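Local coordinates for heme utilization cystosolic carrier protein HutX (Pectobacterium carotovorum, PDB 2PH0), which probably carries heme in the cytosol during heme uptake and utilisation, at residues Asp19-Tyr24 / Phe29-Ala34; Asp119-Val124 / Arg144-Ala149. All coordinates share one frame; numbering follows the deposited sequence.

Contact 1: residues Asp19-Tyr24 / Phe29-Ala34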
# COMPACT_ATOMS: atom_id res chain seq x y z
N ASP B 19 1.55 -16.32 5.82
CA ASP B 19 2.30 -17.55 5.60
C ASP B 19 1.42 -18.78 5.79
O ASP B 19 1.63 -19.81 5.15
CB ASP B 19 3.51 -17.62 6.53
CG ASP B 19 4.55 -16.56 6.22
OD1 ASP B 19 4.76 -16.26 5.02
OD2 ASP B 19 5.17 -16.02 7.16
N ILE B 20 0.44 -18.68 6.67
CA ILE B 20 -0.46 -19.79 6.91
C ILE B 20 -1.35 -19.97 5.68
O ILE B 20 -1.66 -21.09 5.29
CB ILE B 20 -1.32 -19.55 8.16
CG1 ILE B 20 -0.41 -19.51 9.40
CG2 ILE B 20 -2.37 -20.65 8.30
CD1 ILE B 20 -1.10 -19.07 10.67
N ALA B 21 -1.75 -18.85 5.08
CA ALA B 21 -2.59 -18.90 3.89
C ALA B 21 -1.82 -19.61 2.79
O ALA B 21 -2.37 -20.43 2.05
CB ALA B 21 -2.96 -17.49 3.45
N GLY B 22 -0.53 -19.30 2.69
CA GLY B 22 0.29 -19.90 1.66
C GLY B 22 0.49 -21.37 1.91
O GLY B 22 0.45 -22.18 0.98
N LYS B 23 0.71 -21.73 3.17
CA LYS B 23 0.92 -23.12 3.56
C LYS B 23 -0.29 -23.96 3.20
O LYS B 23 -0.16 -25.16 2.94
CB LYS B 23 1.18 -23.20 5.07
CG LYS B 23 1.52 -24.61 5.56
CD LYS B 23 1.85 -24.62 7.05
CE LYS B 23 2.29 -26.01 7.49
NZ LYS B 23 2.68 -26.06 8.93
N TYR B 24 -1.46 -23.34 3.18
CA TYR B 24 -2.69 -24.05 2.85
C TYR B 24 -3.22 -23.70 1.46
O TYR B 24 -4.35 -24.04 1.11
CB TYR B 24 -3.75 -23.77 3.91
CG TYR B 24 -3.54 -24.59 5.16
CD1 TYR B 24 -4.05 -25.89 5.24
CD2 TYR B 24 -2.77 -24.11 6.21
CE1 TYR B 24 -3.78 -26.69 6.35
CE2 TYR B 24 -2.50 -24.91 7.32
CZ TYR B 24 -3.00 -26.20 7.38
OH TYR B 24 -2.71 -26.99 8.47
N PHE B 29 -8.30 -14.31 3.63
CA PHE B 29 -9.62 -14.31 4.26
C PHE B 29 -10.02 -15.70 4.73
O PHE B 29 -10.67 -15.85 5.77
CB PHE B 29 -10.71 -13.79 3.31
CG PHE B 29 -12.07 -13.73 3.96
CD1 PHE B 29 -12.32 -12.86 5.01
CD2 PHE B 29 -13.09 -14.58 3.54
CE1 PHE B 29 -13.56 -12.83 5.65
CE2 PHE B 29 -14.34 -14.56 4.17
CZ PHE B 29 -14.57 -13.68 5.22
N ALA B 30 -9.65 -16.71 3.95
CA ALA B 30 -9.97 -18.09 4.31
C ALA B 30 -9.37 -18.41 5.68
O ALA B 30 -10.02 -19.02 6.53
CB ALA B 30 -9.43 -19.05 3.24
N VAL B 31 -8.12 -17.99 5.88
CA VAL B 31 -7.44 -18.22 7.15
C VAL B 31 -8.13 -17.46 8.28
O VAL B 31 -8.38 -18.02 9.34
CB VAL B 31 -5.96 -17.78 7.07
CG1 VAL B 31 -5.28 -18.00 8.40
CG2 VAL B 31 -5.26 -18.57 5.98
N VAL B 32 -8.43 -16.18 8.05
CA VAL B 32 -9.08 -15.36 9.07
C VAL B 32 -10.45 -15.88 9.47
O VAL B 32 -10.82 -15.86 10.65
CB VAL B 32 -9.17 -13.90 8.59
CG1 VAL B 32 -10.01 -13.06 9.54
CG2 VAL B 32 -7.76 -13.33 8.48
N GLU B 33 -11.20 -16.35 8.47
CA GLU B 33 -12.54 -16.89 8.65
C GLU B 33 -12.49 -18.15 9.51
O GLU B 33 -13.49 -18.53 10.14
CB GLU B 33 -13.11 -17.21 7.26
CG GLU B 33 -14.48 -17.81 7.22
CD GLU B 33 -15.00 -17.91 5.79
OE1 GLU B 33 -14.35 -18.60 4.97
OE2 GLU B 33 -16.04 -17.29 5.50
N ALA B 34 -11.33 -18.79 9.55
CA ALA B 34 -11.14 -20.01 10.32
C ALA B 34 -10.58 -19.78 11.72
O ALA B 34 -10.44 -20.73 12.49
CB ALA B 34 -10.23 -20.96 9.56

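Contact 2: residues Asp119-Val124 / Arg144-Ala149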
# COMPACT_ATOMS: atom_id res chain seq x y z
N ASP B 119 0.75 -9.15 22.23
CA ASP B 119 -0.66 -8.99 21.90
C ASP B 119 -0.82 -7.93 20.82
O ASP B 119 -0.24 -6.85 20.91
CB ASP B 119 -1.46 -8.56 23.13
CG ASP B 119 -1.54 -9.65 24.18
OD1 ASP B 119 -1.73 -10.82 23.81
OD2 ASP B 119 -1.44 -9.32 25.38
N THR B 120 -1.60 -8.25 19.80
CA THR B 120 -1.83 -7.32 18.71
C THR B 120 -3.32 -7.26 18.42
O THR B 120 -4.06 -8.22 18.68
CB THR B 120 -1.07 -7.73 17.42
OG1 THR B 120 -1.69 -8.86 16.80
CG2 THR B 120 0.38 -8.08 17.76
N ALA B 121 -3.77 -6.13 17.90
CA ALA B 121 -5.17 -5.93 17.56
C ALA B 121 -5.20 -5.21 16.22
O ALA B 121 -4.63 -4.13 16.08
CB ALA B 121 -5.86 -5.08 18.61
N SER B 122 -5.86 -5.82 15.25
CA SER B 122 -5.93 -5.22 13.92
C SER B 122 -7.30 -5.31 13.27
O SER B 122 -8.14 -6.15 13.61
CB SER B 122 -4.90 -5.88 13.00
OG SER B 122 -5.07 -7.29 12.93
N VAL B 123 -7.54 -4.39 12.34
CA VAL B 123 -8.78 -4.38 11.58
C VAL B 123 -8.31 -4.62 10.16
O VAL B 123 -7.55 -3.81 9.61
CB VAL B 123 -9.51 -3.04 11.65
CG1 VAL B 123 -10.79 -3.13 10.83
CG2 VAL B 123 -9.82 -2.68 13.09
N VAL B 124 -8.73 -5.72 9.57
CA VAL B 124 -8.31 -6.07 8.21
C VAL B 124 -9.45 -5.93 7.21
O VAL B 124 -10.54 -6.42 7.44
CB VAL B 124 -7.76 -7.50 8.17
CG1 VAL B 124 -7.18 -7.80 6.80
CG2 VAL B 124 -6.68 -7.68 9.27
N ARG B 144 4.35 -1.11 26.99
CA ARG B 144 4.44 -1.99 25.81
C ARG B 144 3.14 -2.78 25.63
O ARG B 144 3.10 -3.77 24.90
CB ARG B 144 5.63 -2.95 25.92
CG ARG B 144 6.99 -2.28 25.76
CD ARG B 144 8.05 -3.29 25.33
NE ARG B 144 8.09 -4.43 26.24
CZ ARG B 144 8.81 -4.48 27.36
NH1 ARG B 144 9.57 -3.44 27.70
NH2 ARG B 144 8.77 -5.56 28.13
N GLN B 145 2.09 -2.33 26.30
CA GLN B 145 0.77 -2.96 26.20
C GLN B 145 -0.03 -2.19 25.17
O GLN B 145 0.27 -1.03 24.89
CB GLN B 145 0.05 -2.87 27.55
CG GLN B 145 0.79 -3.50 28.71
CD GLN B 145 0.65 -5.01 28.74
OE1 GLN B 145 0.09 -5.62 27.82
NE2 GLN B 145 1.16 -5.63 29.79
N LEU B 146 -1.06 -2.81 24.60
CA LEU B 146 -1.90 -2.11 23.62
C LEU B 146 -2.62 -0.96 24.33
O LEU B 146 -3.06 -1.10 25.47
CB LEU B 146 -2.94 -3.07 23.03
CG LEU B 146 -2.43 -4.19 22.11
CD1 LEU B 146 -3.58 -5.12 21.71
CD2 LEU B 146 -1.80 -3.56 20.87
N LEU B 147 -2.73 0.18 23.66
CA LEU B 147 -3.41 1.34 24.23
C LEU B 147 -4.80 0.94 24.73
O LEU B 147 -5.67 0.60 23.93
CB LEU B 147 -3.51 2.45 23.18
CG LEU B 147 -2.18 3.14 22.87
CD1 LEU B 147 -2.26 3.91 21.55
CD2 LEU B 147 -1.83 4.06 24.03
N SER B 148 -5.03 1.00 26.05
CA SER B 148 -6.33 0.61 26.59
C SER B 148 -7.53 1.33 26.00
O SER B 148 -8.57 0.72 25.77
CB SER B 148 -6.33 0.76 28.11
OG SER B 148 -5.43 -0.17 28.70
N ALA B 149 -7.40 2.64 25.75
CA ALA B 149 -8.51 3.40 25.17
C ALA B 149 -8.84 2.88 23.77
O ALA B 149 -10.01 2.86 23.36
CB ALA B 149 -8.15 4.88 25.11

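Contact 1: residues Asp19-Tyr24 / Phe29-Ala34
Val31 reaches from helix 28-33 into the flank of helix 17-23, where its two methyl groups meet two successive residues. CG2 comes up against the backbone of Ala21, 3.4 Å from its CA, and lies 3.6 Å from the methyl carbon CB of the same residue. CG1 takes the other neighbour: it stands 3.9 Å from CG2 of Ile20, and the side chains of Ile20 and Val31 cross at about a right angle. The branches that touch are set by the first torsions. In Val31, CG1 is trans to the backbone N (chi1 179°) and CG2 trans to the carbonyl carbon, which spreads the fork so that one prong serves each partner. Ile20 turns its branch methyl CG2 to the valine, while its longer CG1 arm, beside its own backbone N, is directed elsewhere.

Residue size accounts for much of the closeness. Alanine at position 21 has a single methyl, so the two backbones approach to 5.9 Å between the CA atoms of Ala21 and Val31, near enough for a short beta-branched valine to span the gap. No hydrogen bond passes between the segments; the contact is entirely apolar and buried, and backbone bonds such as that from Lys23 N to Asp19 O run along the helices instead. Where helix 17-23 ends, Tyr24 is the first residue to leave helical geometry, and its hydroxyl is tied to the carbonyl of Met3.

Further out, Leu5 of helix 5-10 and Pro13 pack on Ile20, and Thr26 of the connecting loop touches Val31. Helix 28-33 thus lies between helix 17-23 and the large sheet, where Val32 rests on strands 40-44 and 107-115.

Contact 2: residues Asp119-Val124 / Arg144-Ala149
Leu146 sets its branched end against the start of strand 118-126, and nearly all of the contact is made by this one side chain. Its CD1 methyl lies 3.8 Å from CB of Ala121, whose small side chain lets the leucine settle close to the strand. The other methyl, CD2, approaches the carbonyl of Asp119, with 3.6 Å between CD2 and Asp119 O; Leu146 CG is equally near that oxygen. CD1 also lies against the strand backbone, 3.9 Å from the carbonyl carbon C of Thr120. With CG opposite the carbonyl carbon and beside the backbone N (chi1 -69°) and the chain then extended (chi2 175°), the isobutyl group reaches out to the strand. On this inward side Ala121 also meets Phe154 and Leu146 meets Val151, both of helix 148-160, for which Leu147 is the N-cap residue.

Packing thins toward the chain's surface. Asp119 is exposed, and although its carbonyl O makes a close contact, of its side chain only CB comes near, 4.3 Å from Leu146 CD1. Thr120 starts its side chain away from the leucine; its hydroxyl is hydrogen-bonded to the carbonyl of Arg113, while Asp119 OD1 forms a salt bridge with Lys114.

No hydrogen bond joins the two segments directly. Arg140 supplies a bridge instead, since its NH2 binds Asp119 O and its NE binds Arg144 O. The direct contact is thus van der Waals packing of Leu146 on Ala121 and on the strand backbone, with one arginine adding a polar link between the two segments.

Contact 2 lies on the large antiparallel sheet, whereas contact 1 adjoins it through helix 28-33. The two stand apart: their centres are 21 Å from each other, their nearest atoms are about 6 Å apart, and they do not touch. Along the chain they come in series. Contact 1 joins two helices near the N terminus, the second of them packed on the sheet; contact 2 fastens the approach to the C-terminal helix 148-160 to a strand of that sheet. Strand 107-115 connects them, supporting Val32 of segment 29-34 and pairing with strand 118-126. Neither contact has a heme or other ligand among its partners, and both read as structural packing within the ChuX/HutX family fold.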